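Local atomic coordinates of IPT/TIG domain-containing protein BACOVA_02650 (Bacteroides ovatus, PDB entry 5E7H), a protein that binds polysaccharide at the cell surface and probably captures xyloglucan there before its transport into the periplasm for degradation. Residues 32-37 with 81-86; 123-128 with 236-241; 143-148 with 255-260; 162-167 with 190-195. One frame throughout, in Å; residues are numbered along the deposited sequence.

Contact 1: residues 32-37 with 81-86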
loop_
_atom_site.group_PDB
_atom_site.type_symbol
_atom_site.label_atom_id
_atom_site.label_comp_id
_atom_site.label_asym_id
_atom_site.label_seq_id
_atom_site.Cartn_x
_atom_site.Cartn_y
_atom_site.Cartn_z
ATOM N N VAL A 32 19.385 11.831 5.485
ATOM C CA VAL A 32 18.383 11.034 4.780
ATOM C C VAL A 32 17.554 11.988 3.925
ATOM O O VAL A 32 16.803 12.815 4.450
ATOM C CB VAL A 32 17.468 10.228 5.740
ATOM C CG1 VAL A 32 16.351 9.515 4.976
ATOM C CG2 VAL A 32 18.295 9.211 6.518
ATOM N N ASN A 33 17.720 11.885 2.607
ATOM C CA ASN A 33 17.036 12.766 1.672
ATOM C C ASN A 33 15.875 12.046 1.015
ATOM O O ASN A 33 16.027 10.928 0.536
ATOM C CB ASN A 33 17.990 13.284 0.600
ATOM C CG ASN A 33 17.288 14.160 -0.415
ATOM O OD1 ASN A 33 16.845 13.679 -1.444
ATOM N ND2 ASN A 33 17.151 15.453 -0.105
ATOM N N ILE A 34 14.720 12.700 1.011
ATOM C CA ILE A 34 13.514 12.181 0.399
ATOM C C ILE A 34 13.254 12.795 -0.972
ATOM O O ILE A 34 12.898 13.973 -1.072
ATOM C CB ILE A 34 12.293 12.446 1.290
ATOM C CG1 ILE A 34 12.529 11.989 2.736
ATOM C CG2 ILE A 34 11.078 11.746 0.725
ATOM C CD1 ILE A 34 12.952 10.531 2.935
ATOM N N ASN A 35 13.512 12.008 -2.019
ATOM C CA ASN A 35 13.154 12.343 -3.401
ATOM C C ASN A 35 13.739 13.656 -3.889
ATOM O O ASN A 35 13.183 14.277 -4.790
ATOM C CB ASN A 35 11.619 12.351 -3.561
ATOM C CG ASN A 35 11.019 10.962 -3.444
ATOM O OD1 ASN A 35 11.692 10.025 -3.004
ATOM N ND2 ASN A 35 9.761 10.812 -3.865
ATOM N N GLY A 36 14.888 14.029 -3.323
ATOM C CA GLY A 36 15.563 15.292 -3.613
ATOM C C GLY A 36 14.691 16.530 -3.353
ATOM O O GLY A 36 14.899 17.591 -3.951
ATOM N N GLU A 37 13.753 16.407 -2.418
ATOM C CA GLU A 37 12.874 17.522 -2.063
ATOM C C GLU A 37 13.099 18.042 -0.654
ATOM O O GLU A 37 13.047 19.247 -0.431
ATOM C CB GLU A 37 11.419 17.103 -2.212
ATOM C CG GLU A 37 11.070 16.846 -3.659
ATOM C CD GLU A 37 9.608 16.552 -3.894
ATOM O OE1 GLU A 37 8.758 16.928 -3.051
ATOM O OE2 GLU A 37 9.315 15.934 -4.940
ATOM N N GLU A 81 13.809 0.906 -5.166
ATOM C CA GLU A 81 12.408 1.169 -5.452
ATOM C C GLU A 81 12.141 2.647 -5.648
ATOM O O GLU A 81 12.715 3.472 -4.950
ATOM C CB GLU A 81 11.500 0.704 -4.292
ATOM C CG GLU A 81 11.489 -0.751 -3.972
ATOM C CD GLU A 81 10.520 -1.050 -2.838
ATOM O OE1 GLU A 81 10.419 -0.225 -1.895
ATOM O OE2 GLU A 81 9.848 -2.092 -2.897
ATOM N N ILE A 82 11.208 2.976 -6.534
ATOM C CA ILE A 82 10.743 4.347 -6.638
ATOM C C ILE A 82 9.846 4.650 -5.446
ATOM O O ILE A 82 8.848 3.957 -5.206
ATOM C CB ILE A 82 10.007 4.595 -7.960
ATOM C CG1 ILE A 82 11.025 4.465 -9.097
ATOM C CG2 ILE A 82 9.353 5.952 -7.972
ATOM C CD1 ILE A 82 10.448 4.650 -10.494
ATOM N N PHE A 83 10.241 5.672 -4.688
ATOM C CA PHE A 83 9.504 6.177 -3.525
ATOM C C PHE A 83 8.464 7.217 -3.951
ATOM O O PHE A 83 8.756 8.094 -4.762
ATOM C CB PHE A 83 10.493 6.788 -2.511
ATOM C CG PHE A 83 9.885 7.042 -1.152
ATOM C CD1 PHE A 83 9.497 5.986 -0.351
ATOM C CD2 PHE A 83 9.719 8.341 -0.693
ATOM C CE1 PHE A 83 8.920 6.222 0.900
ATOM C CE2 PHE A 83 9.162 8.587 0.557
ATOM C CZ PHE A 83 8.762 7.528 1.342
ATOM N N TYR A 84 7.242 7.082 -3.421
ATOM C CA TYR A 84 6.086 7.919 -3.775
ATOM C C TYR A 84 5.851 7.890 -5.291
ATOM O O TYR A 84 5.919 8.912 -5.988
ATOM C CB TYR A 84 6.215 9.355 -3.220
ATOM C CG TYR A 84 5.355 9.543 -1.971
ATOM C CD1 TYR A 84 4.204 10.326 -2.006
ATOM C CD2 TYR A 84 5.657 8.889 -0.778
ATOM C CE1 TYR A 84 3.404 10.471 -0.879
ATOM C CE2 TYR A 84 4.872 9.050 0.349
ATOM C CZ TYR A 84 3.747 9.831 0.283
ATOM O OH TYR A 84 2.931 9.968 1.396
ATOM N N PRO A 85 5.571 6.679 -5.805
ATOM C CA PRO A 85 5.288 6.509 -7.236
ATOM C C PRO A 85 3.888 7.012 -7.563
ATOM O O PRO A 85 2.960 6.240 -7.828
ATOM C CB PRO A 85 5.417 5.002 -7.437
ATOM C CG PRO A 85 4.972 4.431 -6.172
ATOM C CD PRO A 85 5.534 5.383 -5.108
ATOM N N LEU A 86 3.735 8.329 -7.524
ATOM C CA LEU A 86 2.426 8.962 -7.690
ATOM C C LEU A 86 1.759 8.574 -9.011
ATOM O O LEU A 86 0.531 8.431 -9.067
ATOM C CB LEU A 86 2.578 10.483 -7.582
ATOM C CG LEU A 86 2.962 10.906 -6.164
ATOM C CD1 LEU A 86 3.598 12.299 -6.239
ATOM C CD2 LEU A 86 1.767 10.886 -5.214
#

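Contact 2: residues 123-128 with 236-241. With ACT (acetate ion), chain H.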
loop_
_atom_site.group_PDB
_atom_site.type_symbol
_atom_site.label_atom_id
_atom_site.label_comp_id
_atom_site.label_asym_id
_atom_site.label_seq_id
_atom_site.Cartn_x
_atom_site.Cartn_y
_atom_site.Cartn_z
ATOM N N LEU A 123 -10.744 4.546 2.078
ATOM C CA LEU A 123 -11.871 3.613 2.134
ATOM C C LEU A 123 -11.913 2.932 3.483
ATOM O O LEU A 123 -10.889 2.450 3.951
ATOM C CB LEU A 123 -11.720 2.550 1.037
ATOM C CG LEU A 123 -12.627 1.311 1.113
ATOM C CD1 LEU A 123 -14.071 1.700 0.885
ATOM C CD2 LEU A 123 -12.185 0.256 0.128
ATOM N N GLY A 124 -13.089 2.897 4.091
ATOM C CA GLY A 124 -13.288 2.153 5.320
ATOM C C GLY A 124 -14.244 1.000 5.125
ATOM O O GLY A 124 -15.330 1.154 4.551
ATOM N N ILE A 125 -13.828 -0.160 5.616
ATOM C CA ILE A 125 -14.713 -1.310 5.748
ATOM C C ILE A 125 -14.739 -1.604 7.243
ATOM O O ILE A 125 -13.779 -2.164 7.789
ATOM C CB ILE A 125 -14.209 -2.502 4.949
ATOM C CG1 ILE A 125 -14.119 -2.186 3.455
ATOM C CG2 ILE A 125 -15.099 -3.744 5.193
ATOM C CD1 ILE A 125 -15.389 -2.012 2.764
ATOM N N THR A 126 -15.803 -1.184 7.916
ATOM C CA THR A 126 -15.845 -1.235 9.364
ATOM C C THR A 126 -17.208 -1.710 9.819
ATOM O O THR A 126 -18.224 -1.501 9.150
ATOM C CB THR A 126 -15.565 0.140 9.995
ATOM O OG1 THR A 126 -16.729 0.977 9.878
ATOM C CG2 THR A 126 -14.360 0.816 9.349
ATOM N N GLY A 127 -17.244 -2.326 10.991
ATOM C CA GLY A 127 -18.495 -2.700 11.585
ATOM C C GLY A 127 -18.593 -4.163 11.933
ATOM O O GLY A 127 -17.624 -4.913 11.839
ATOM N N THR A 128 -19.804 -4.562 12.281
ATOM C CA THR A 128 -20.071 -5.910 12.748
ATOM C C THR A 128 -20.700 -6.738 11.631
ATOM O O THR A 128 -21.616 -6.262 10.954
ATOM C CB THR A 128 -20.991 -5.889 13.951
ATOM O OG1 THR A 128 -20.492 -4.966 14.925
ATOM C CG2 THR A 128 -21.043 -7.241 14.570
ATOM N N VAL A 236 -13.391 -4.101 -4.030
ATOM C CA VAL A 236 -12.901 -4.629 -2.758
ATOM C C VAL A 236 -14.130 -5.076 -1.963
ATOM O O VAL A 236 -15.026 -4.279 -1.681
ATOM C CB VAL A 236 -12.088 -3.580 -1.977
ATOM C CG1 VAL A 236 -11.662 -4.101 -0.607
ATOM C CG2 VAL A 236 -10.863 -3.135 -2.797
ATOM N N TYR A 237 -14.194 -6.358 -1.630
ATOM C CA TYR A 237 -15.410 -6.936 -1.047
ATOM C C TYR A 237 -15.070 -7.687 0.225
ATOM O O TYR A 237 -14.200 -8.551 0.217
ATOM C CB TYR A 237 -16.104 -7.901 -2.012
ATOM C CG TYR A 237 -16.343 -7.374 -3.405
ATOM C CD1 TYR A 237 -15.312 -7.367 -4.343
ATOM C CD2 TYR A 237 -17.593 -6.914 -3.793
ATOM C CE1 TYR A 237 -15.520 -6.910 -5.609
ATOM C CE2 TYR A 237 -17.809 -6.439 -5.065
ATOM C CZ TYR A 237 -16.764 -6.447 -5.972
ATOM O OH TYR A 237 -16.966 -5.974 -7.251
ATOM N N ALA A 238 -15.786 -7.394 1.306
ATOM C CA ALA A 238 -15.555 -8.083 2.573
ATOM C C ALA A 238 -16.701 -9.051 2.859
ATOM O O ALA A 238 -17.867 -8.705 2.707
ATOM C CB ALA A 238 -15.419 -7.075 3.724
ATOM N N THR A 239 -16.360 -10.258 3.297
ATOM C CA THR A 239 -17.338 -11.262 3.706
ATOM C C THR A 239 -16.843 -11.914 4.990
ATOM O O THR A 239 -15.719 -11.641 5.446
ATOM C CB THR A 239 -17.546 -12.347 2.646
ATOM O OG1 THR A 239 -16.288 -12.959 2.329
ATOM C CG2 THR A 239 -18.180 -11.775 1.392
ATOM N N ASN A 240 -17.670 -12.785 5.557
ATOM C CA ASN A 240 -17.267 -13.529 6.732
ATOM C C ASN A 240 -17.653 -14.996 6.655
ATOM O O ASN A 240 -18.719 -15.408 7.162
ATOM C CB ASN A 240 -17.871 -12.921 7.998
ATOM C CG ASN A 240 -17.408 -13.637 9.235
ATOM O OD1 ASN A 240 -16.419 -14.373 9.193
ATOM N ND2 ASN A 240 -18.116 -13.445 10.344
ATOM N N PRO A 241 -16.781 -15.808 6.050
ATOM C CA PRO A 241 -17.051 -17.246 5.995
ATOM C C PRO A 241 -16.858 -17.949 7.342
ATOM O O PRO A 241 -17.107 -19.154 7.431
ATOM C CB PRO A 241 -16.051 -17.753 4.937
ATOM C CG PRO A 241 -14.991 -16.743 4.854
ATOM C CD PRO A 241 -15.594 -15.417 5.261
HETATM C C ACT H . -21.910 -1.431 11.805
HETATM O O ACT H . -21.338 -0.323 11.986
HETATM O OXT ACT H . -21.823 -2.336 12.677
HETATM C CH3 ACT H . -22.693 -1.675 10.539
#

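Contact 3: residues 143-148 with 255-260. With FMT (formic acid), chain E.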
loop_
_atom_site.group_PDB
_atom_site.type_symbol
_atom_site.label_atom_id
_atom_site.label_comp_id
_atom_site.label_asym_id
_atom_site.label_seq_id
_atom_site.Cartn_x
_atom_site.Cartn_y
_atom_site.Cartn_z
ATOM N N ALA A 143 -11.197 2.529 -11.501
ATOM C CA ALA A 143 -9.786 2.816 -11.430
ATOM C C ALA A 143 -9.387 3.702 -12.592
ATOM O O ALA A 143 -10.042 3.729 -13.639
ATOM C CB ALA A 143 -9.009 1.534 -11.463
ATOM N N GLN A 144 -8.280 4.406 -12.414
ATOM C CA GLN A 144 -7.567 5.046 -13.510
ATOM C C GLN A 144 -6.315 4.229 -13.745
ATOM O O GLN A 144 -5.361 4.316 -12.972
ATOM C CB GLN A 144 -7.234 6.491 -13.161
ATOM C CG GLN A 144 -6.490 7.229 -14.246
ATOM C CD GLN A 144 -6.112 8.631 -13.822
ATOM O OE1 GLN A 144 -4.975 9.063 -14.020
ATOM N NE2 GLN A 144 -7.060 9.348 -13.226
ATOM N N TRP A 145 -6.330 3.358 -14.757
ATOM C CA TRP A 145 -5.194 2.442 -14.921
ATOM C C TRP A 145 -3.939 3.242 -15.240
ATOM O O TRP A 145 -4.004 4.334 -15.802
ATOM C CB TRP A 145 -5.470 1.395 -16.014
ATOM C CG TRP A 145 -6.728 0.565 -15.785
ATOM C CD1 TRP A 145 -7.761 0.444 -16.657
ATOM C CD2 TRP A 145 -7.084 -0.227 -14.632
ATOM N NE1 TRP A 145 -8.736 -0.368 -16.138
ATOM C CE2 TRP A 145 -8.355 -0.793 -14.898
ATOM C CE3 TRP A 145 -6.462 -0.536 -13.415
ATOM C CZ2 TRP A 145 -9.015 -1.622 -13.986
ATOM C CZ3 TRP A 145 -7.122 -1.360 -12.512
ATOM C CH2 TRP A 145 -8.395 -1.890 -12.806
ATOM N N VAL A 146 -2.791 2.666 -14.888
ATOM C CA VAL A 146 -1.501 3.315 -15.120
ATOM C C VAL A 146 -1.296 3.490 -16.622
ATOM O O VAL A 146 -1.562 2.587 -17.417
ATOM C CB VAL A 146 -0.339 2.498 -14.506
ATOM C CG1 VAL A 146 0.985 3.222 -14.703
ATOM C CG2 VAL A 146 -0.595 2.241 -13.029
ATOM N N ASN A 147 -0.827 4.669 -17.021
ATOM C CA ASN A 147 -0.562 4.969 -18.405
ATOM C C ASN A 147 0.528 4.074 -18.983
ATOM O O ASN A 147 1.466 3.729 -18.266
ATOM C CB ASN A 147 -0.150 6.432 -18.522
ATOM C CG ASN A 147 -0.282 6.973 -19.929
ATOM O OD1 ASN A 147 0.454 6.594 -20.842
ATOM N ND2 ASN A 147 -1.230 7.884 -20.108
ATOM N N THR A 148 0.433 3.732 -20.261
ATOM C CA THR A 148 1.453 2.886 -20.890
ATOM C C THR A 148 2.777 3.641 -21.076
ATOM O O THR A 148 3.804 3.028 -21.387
ATOM C CB THR A 148 0.982 2.296 -22.237
ATOM O OG1 THR A 148 0.552 3.334 -23.122
ATOM C CG2 THR A 148 -0.142 1.299 -22.015
ATOM N N PHE A 255 -4.200 2.523 -3.870
ATOM C CA PHE A 255 -3.986 1.365 -4.712
ATOM C C PHE A 255 -3.119 1.782 -5.890
ATOM O O PHE A 255 -3.348 2.839 -6.491
ATOM C CB PHE A 255 -5.316 0.781 -5.223
ATOM C CG PHE A 255 -6.190 0.205 -4.137
ATOM C CD1 PHE A 255 -6.101 -1.140 -3.800
ATOM C CD2 PHE A 255 -7.104 1.012 -3.455
ATOM C CE1 PHE A 255 -6.901 -1.672 -2.789
ATOM C CE2 PHE A 255 -7.898 0.483 -2.437
ATOM C CZ PHE A 255 -7.788 -0.857 -2.112
ATOM N N ARG A 256 -2.140 0.939 -6.230
ATOM C CA ARG A 256 -1.143 1.271 -7.237
ATOM C C ARG A 256 -0.606 -0.008 -7.850
ATOM O O ARG A 256 -0.515 -1.046 -7.187
ATOM C CB ARG A 256 -0.018 2.122 -6.609
ATOM C CG ARG A 256 0.652 1.494 -5.388
ATOM C CD ARG A 256 1.343 2.571 -4.536
ATOM N NE ARG A 256 2.019 2.035 -3.350
ATOM C CZ ARG A 256 1.546 2.042 -2.111
ATOM N NH1 ARG A 256 0.339 2.491 -1.820
ATOM N NH2 ARG A 256 2.321 1.574 -1.136
ATOM N N ILE A 257 -0.265 0.067 -9.129
ATOM C CA ILE A 257 0.325 -1.051 -9.851
ATOM C C ILE A 257 1.746 -0.671 -10.175
ATOM O O ILE A 257 1.982 0.348 -10.823
ATOM C CB ILE A 257 -0.448 -1.398 -11.150
ATOM C CG1 ILE A 257 -1.860 -1.860 -10.803
ATOM C CG2 ILE A 257 0.300 -2.458 -11.939
ATOM C CD1 ILE A 257 -2.768 -2.059 -12.003
ATOM N N VAL A 258 2.698 -1.478 -9.700
ATOM C CA VAL A 258 4.121 -1.191 -9.876
ATOM C C VAL A 258 4.869 -2.412 -10.373
ATOM O O VAL A 258 4.351 -3.527 -10.318
ATOM C CB VAL A 258 4.765 -0.702 -8.554
ATOM C CG1 VAL A 258 4.109 0.570 -8.062
ATOM C CG2 VAL A 258 4.667 -1.759 -7.477
ATOM N N ARG A 259 6.094 -2.208 -10.852
ATOM C CA ARG A 259 6.925 -3.333 -11.266
ATOM C C ARG A 259 7.414 -4.108 -10.049
ATOM O O ARG A 259 7.719 -3.527 -9.005
ATOM C CB ARG A 259 8.118 -2.849 -12.076
ATOM C CG ARG A 259 7.740 -2.293 -13.413
ATOM C CD ARG A 259 8.931 -1.638 -14.075
ATOM N NE ARG A 259 8.682 -1.376 -15.488
ATOM C CZ ARG A 259 7.940 -0.374 -15.956
ATOM N NH1 ARG A 259 7.355 0.505 -15.141
ATOM N NH2 ARG A 259 7.799 -0.237 -17.261
ATOM N N LYS A 260 7.494 -5.424 -10.184
ATOM C CA LYS A 260 8.150 -6.248 -9.180
ATOM C C LYS A 260 9.635 -5.925 -9.138
ATOM O O LYS A 260 10.214 -5.520 -10.148
ATOM C CB LYS A 260 7.946 -7.722 -9.488
ATOM C CG LYS A 260 6.536 -8.223 -9.236
ATOM C CD LYS A 260 6.475 -9.734 -9.440
ATOM C CE LYS A 260 5.063 -10.252 -9.269
ATOM N NZ LYS A 260 4.997 -11.725 -9.509
ATOM O OXT LYS A 260 10.272 -6.076 -8.097
HETATM C C FMT E . -3.274 9.810 -17.940
HETATM O O1 FMT E . -2.221 10.133 -17.325
HETATM O O2 FMT E . -3.613 8.597 -17.995
#

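Contact 4: residues 162-167 with 190-195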
loop_
_atom_site.group_PDB
_atom_site.type_symbol
_atom_site.label_atom_id
_atom_site.label_comp_id
_atom_site.label_asym_id
_atom_site.label_seq_id
_atom_site.Cartn_x
_atom_site.Cartn_y
_atom_site.Cartn_z
ATOM N N LEU A 162 0.233 -5.459 -7.357
ATOM C CA LEU A 162 -0.721 -4.510 -6.796
ATOM C C LEU A 162 -0.289 -4.214 -5.377
ATOM O O LEU A 162 -0.152 -5.135 -4.571
ATOM C CB LEU A 162 -2.135 -5.081 -6.801
ATOM C CG LEU A 162 -3.208 -4.222 -6.152
ATOM C CD1 LEU A 162 -3.485 -2.981 -6.992
ATOM C CD2 LEU A 162 -4.468 -5.025 -5.955
ATOM N N GLN A 163 -0.092 -2.937 -5.079
ATOM C CA GLN A 163 0.244 -2.479 -3.728
ATOM C C GLN A 163 -0.857 -1.564 -3.250
ATOM O O GLN A 163 -1.523 -0.891 -4.047
ATOM C CB GLN A 163 1.566 -1.708 -3.686
ATOM C CG GLN A 163 2.794 -2.480 -3.956
ATOM C CD GLN A 163 4.025 -1.594 -3.813
ATOM O OE1 GLN A 163 3.973 -0.377 -4.042
ATOM N NE2 GLN A 163 5.125 -2.200 -3.437
ATOM N N PHE A 164 -1.007 -1.473 -1.937
ATOM C CA PHE A 164 -1.934 -0.503 -1.354
ATOM C C PHE A 164 -1.557 -0.346 0.094
ATOM O O PHE A 164 -0.881 -1.205 0.646
ATOM C CB PHE A 164 -3.410 -0.929 -1.487
ATOM C CG PHE A 164 -3.716 -2.329 -1.017
ATOM C CD1 PHE A 164 -3.589 -3.424 -1.875
ATOM C CD2 PHE A 164 -4.174 -2.559 0.275
ATOM C CE1 PHE A 164 -3.888 -4.719 -1.440
ATOM C CE2 PHE A 164 -4.483 -3.844 0.699
ATOM C CZ PHE A 164 -4.327 -4.912 -0.144
ATOM N N GLU A 165 -2.014 0.733 0.692
ATOM C CA GLU A 165 -1.818 0.937 2.120
ATOM C C GLU A 165 -3.053 0.434 2.821
ATOM O O GLU A 165 -4.173 0.592 2.325
ATOM C CB GLU A 165 -1.578 2.400 2.429
ATOM C CG GLU A 165 -0.301 2.670 3.201
ATOM C CD GLU A 165 0.969 2.278 2.456
ATOM O OE1 GLU A 165 2.023 2.202 3.111
ATOM O OE2 GLU A 165 0.930 2.091 1.228
ATOM N N CYS A 166 -2.851 -0.153 3.992
ATOM C CA CYS A 166 -3.941 -0.743 4.765
ATOM C C CYS A 166 -3.727 -0.481 6.250
ATOM O O CYS A 166 -2.596 -0.551 6.740
ATOM C CB CYS A 166 -4.006 -2.220 4.489
ATOM S SG CYS A 166 -5.410 -3.076 5.243
ATOM N N PHE A 167 -4.805 -0.163 6.959
ATOM C CA PHE A 167 -4.781 -0.023 8.408
ATOM C C PHE A 167 -5.793 -0.985 8.995
ATOM O O PHE A 167 -6.967 -0.908 8.662
ATOM C CB PHE A 167 -5.108 1.422 8.818
ATOM C CG PHE A 167 -5.129 1.657 10.321
ATOM C CD1 PHE A 167 -6.162 1.160 11.112
ATOM C CD2 PHE A 167 -4.147 2.427 10.923
ATOM C CE1 PHE A 167 -6.179 1.387 12.500
ATOM C CE2 PHE A 167 -4.180 2.671 12.307
ATOM C CZ PHE A 167 -5.199 2.147 13.074
ATOM N N ASN A 190 -9.299 -14.084 -3.700
ATOM C CA ASN A 190 -10.304 -14.344 -2.673
ATOM C C ASN A 190 -9.665 -14.819 -1.386
ATOM O O ASN A 190 -8.554 -15.356 -1.389
ATOM C CB ASN A 190 -11.322 -15.368 -3.155
ATOM C CG ASN A 190 -12.411 -14.734 -3.985
ATOM O OD1 ASN A 190 -13.322 -14.077 -3.465
ATOM N ND2 ASN A 190 -12.320 -14.918 -5.275
ATOM N N GLY A 191 -10.385 -14.637 -0.282
ATOM C CA GLY A 191 -9.939 -15.130 1.004
ATOM C C GLY A 191 -8.735 -14.421 1.587
ATOM O O GLY A 191 -7.998 -14.997 2.406
ATOM N N TYR A 192 -8.551 -13.171 1.201
ATOM C CA TYR A 192 -7.355 -12.417 1.571
ATOM C C TYR A 192 -7.488 -11.735 2.919
ATOM O O TYR A 192 -8.472 -11.049 3.185
ATOM C CB TYR A 192 -7.035 -11.365 0.502
ATOM C CG TYR A 192 -5.772 -10.576 0.787
ATOM C CD1 TYR A 192 -4.533 -11.179 0.683
ATOM C CD2 TYR A 192 -5.819 -9.244 1.187
ATOM C CE1 TYR A 192 -3.368 -10.475 0.958
ATOM C CE2 TYR A 192 -4.648 -8.536 1.459
ATOM C CZ TYR A 192 -3.442 -9.172 1.351
ATOM O OH TYR A 192 -2.264 -8.501 1.642
ATOM N N VAL A 193 -6.476 -11.932 3.760
ATOM C CA VAL A 193 -6.329 -11.189 4.997
ATOM C C VAL A 193 -5.096 -10.279 4.850
ATOM O O VAL A 193 -4.016 -10.789 4.563
ATOM C CB VAL A 193 -6.157 -12.122 6.208
ATOM C CG1 VAL A 193 -6.005 -11.330 7.494
ATOM C CG2 VAL A 193 -7.358 -13.099 6.300
ATOM N N PRO A 194 -5.268 -8.961 5.024
ATOM C CA PRO A 194 -4.127 -8.036 4.866
ATOM C C PRO A 194 -2.918 -8.412 5.702
ATOM O O PRO A 194 -3.059 -8.651 6.905
ATOM C CB PRO A 194 -4.701 -6.706 5.315
ATOM C CG PRO A 194 -6.162 -6.803 4.957
ATOM C CD PRO A 194 -6.522 -8.225 5.274
ATOM N N VAL A 195 -1.759 -8.508 5.046
ATOM C CA VAL A 195 -0.486 -8.750 5.724
ATOM C C VAL A 195 0.543 -7.778 5.167
ATOM O O VAL A 195 0.503 -7.389 4.014
ATOM C CB VAL A 195 0.026 -10.193 5.564
ATOM C CG1 VAL A 195 -0.855 -11.172 6.340
ATOM C CG2 VAL A 195 0.115 -10.591 4.102
#

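Contact 1: residues 32-37 with 81-86
Asn35 reaches from the end of strand 31-34 to Phe83 and ties that strand to the loop between strands 75-78 and 89-91, within the IPT/TIG domain, an immunoglobulin-like beta-sandwich of the E-set class. The contact is a worked example of a single amide tying a turn to a distant segment. The CB of Asn35 already points at 81-86, and with CG anti to the carbonyl carbon and beside the backbone N, the amide runs on in that direction. CG comes within 3.9 Å of Phe83 O. From there the two ends of the amide part company: OD1 lies at the edge of the Phe83 ring, close to its plane, 3.5 Å from CD2, whereas ND2 donates to Phe83 O at 3.0 Å, with an N-H...O angle of 151°. The donor sits well above the carbonyl plane. ND2 also bonds Gln64 O, so two backbone carbonyls hold one NH2 group, and the amide plane stands at 85° to the ring. With an alanine here, Phe83 O and Gln64 O would probably lose the donor they share, and a gap open beside the ring edge. In the same turn, Asn33 OD1 accepts from Gly36 N, an Asx motif. Ile34 adds the apolar share: its CG2 meets Phe83 CE2 at 3.7 Å, while Tyr84 CD2 lies 3.7 Å above one face of the Phe83 ring, offset toward the rim.

Contact 2: residues 123-128 with 236-241
Asn240 ND2, gripped by the carbonyls Ser130 O and Ser244 O, lies on the same run of chain as Ala238 and Val236, which meet Ile125 and Leu123. The other end of that amide is used as well, OD1 accepting from Gly242 N. The contact proper is apolar and illustrates how the two sheets of a beta-sandwich meet: strand 121-126 belongs to one sheet of the xyloglucan-binding domain, strand 233-240 to the other, and they are joined through side chains. Ile125 has CG2 anti to its backbone nitrogen, and this branch rests on Ala238 CB at 3.7 Å. Two residues back on both strands, Leu123 CD2 approaches Val236 CB more loosely, at 4.4 Å. Trp136, on the neighbouring strand 133-142, touches both Ile125 and Ala238, while Phe255 packs on Val236. Past Ile125 the chain turns a corner at Gly127, whose backbone angles suit glycine alone. There Thr128 N donates to OXT of an acetate ion at 3.0 Å and 160°, a guest probably taken from the crystallisation liquor. Methyl groups meeting methyl and methine carbons impose no bonding direction, so the spacing of the two sheets here probably depends on side-chain size and shape, while directional bonds run within each sheet, as between the backbones of Ile125 and Val250.

Contact 3: residues 143-148 with 255-260
Trp145 and Val146, which pack on Ile257 of the final strand, begin a polyproline II-like run continued by Asn147, close to a sodium ion lying about 6 Å from the Trp145 side chain. The indole approaches Ile257 obliquely, with CE3 4.2 Å from CD1. Its rotation is fixed from other directions: NE1 bonds Ser231 O, and Ala143 CB lies 3.6 Å above one face, toward the rim. In the fold, this is the loop after strand 133-142 lying over strand 246-259, the last strand of the xyloglucan-binding beta-sandwich, with Ile90 of strand 89-91 touching both Trp145 and Val146. Val146 carries the rest. Its CG2, anti to the carbonyl carbon, crosses Ile257 at a slant, 4.1 Å from CB and 3.9 Å from the backbone O. That oxygen accepts from Asn88 ND2, so it is satisfied beside the methyl. Asn147 ND2 makes a weak 3.3 Å bond to O2 of a formic acid molecule, probably from the crystallisation liquor.

Contact 4: residues 162-167 with 190-195
Pro194, Phe164 and Cys166 supply most of the buried surface, and Tyr192 completes the set. Cys166 points its side chain at the proline ring: with SG anti to the backbone N (chi1 -174°), the sulfur sits 3.7 Å from Pro194 CB and 3.8 Å from Pro194 CG, touching two ring carbons at once. Two residues earlier on the same strand, Phe164 takes the crowded position between its backbone N and carbonyl carbon (chi1 51°), which swings its ring across to Tyr192. The meeting is at a rim, Tyr192 CE2 lying in the plane of the Phe164 ring at its edge, 4.0 Å from CZ, as the two side chains slide past each other in opposite directions. The other end of the tyrosine curls back on its own segment, OH accepting a weak 3.4 Å bond from Val195 N. Phe255 meets the Phe164 ring as well, their planes about 30° apart, and Cys210 touches both Phe164 and Cys166. At Gly191 and Tyr192, opposite Phe177, a G1 beta bulge lies where the chain turns a corner; beyond it the segment packs over strand 160-168 of the opposing sheet, the arrangement of a beta-sandwich with an edge strand and its following loop packed over the apolar interior.

From the N terminus, contact 1 comes first: it closes a loop of 43 residues within the IPT/TIG domain and is complete before any other contact opens. Contacts 2 and 3 then cross, since 123-128 and 143-148 open in turn and 236-241 and 255-260 answer in the same order; the two contacts touch. Contact 4 is nested inside both, its closing segment coming long before theirs. It joins contact 3 through the Arg256-Glu165 salt bridge between neighbouring strands of one sheet. Contacts 2 and 4 connect the sheets of the xyloglucan-binding domain, contact 3 ties a loop to its last strand, and Arg256 also reaches Thr11 in the IPT/TIG domain.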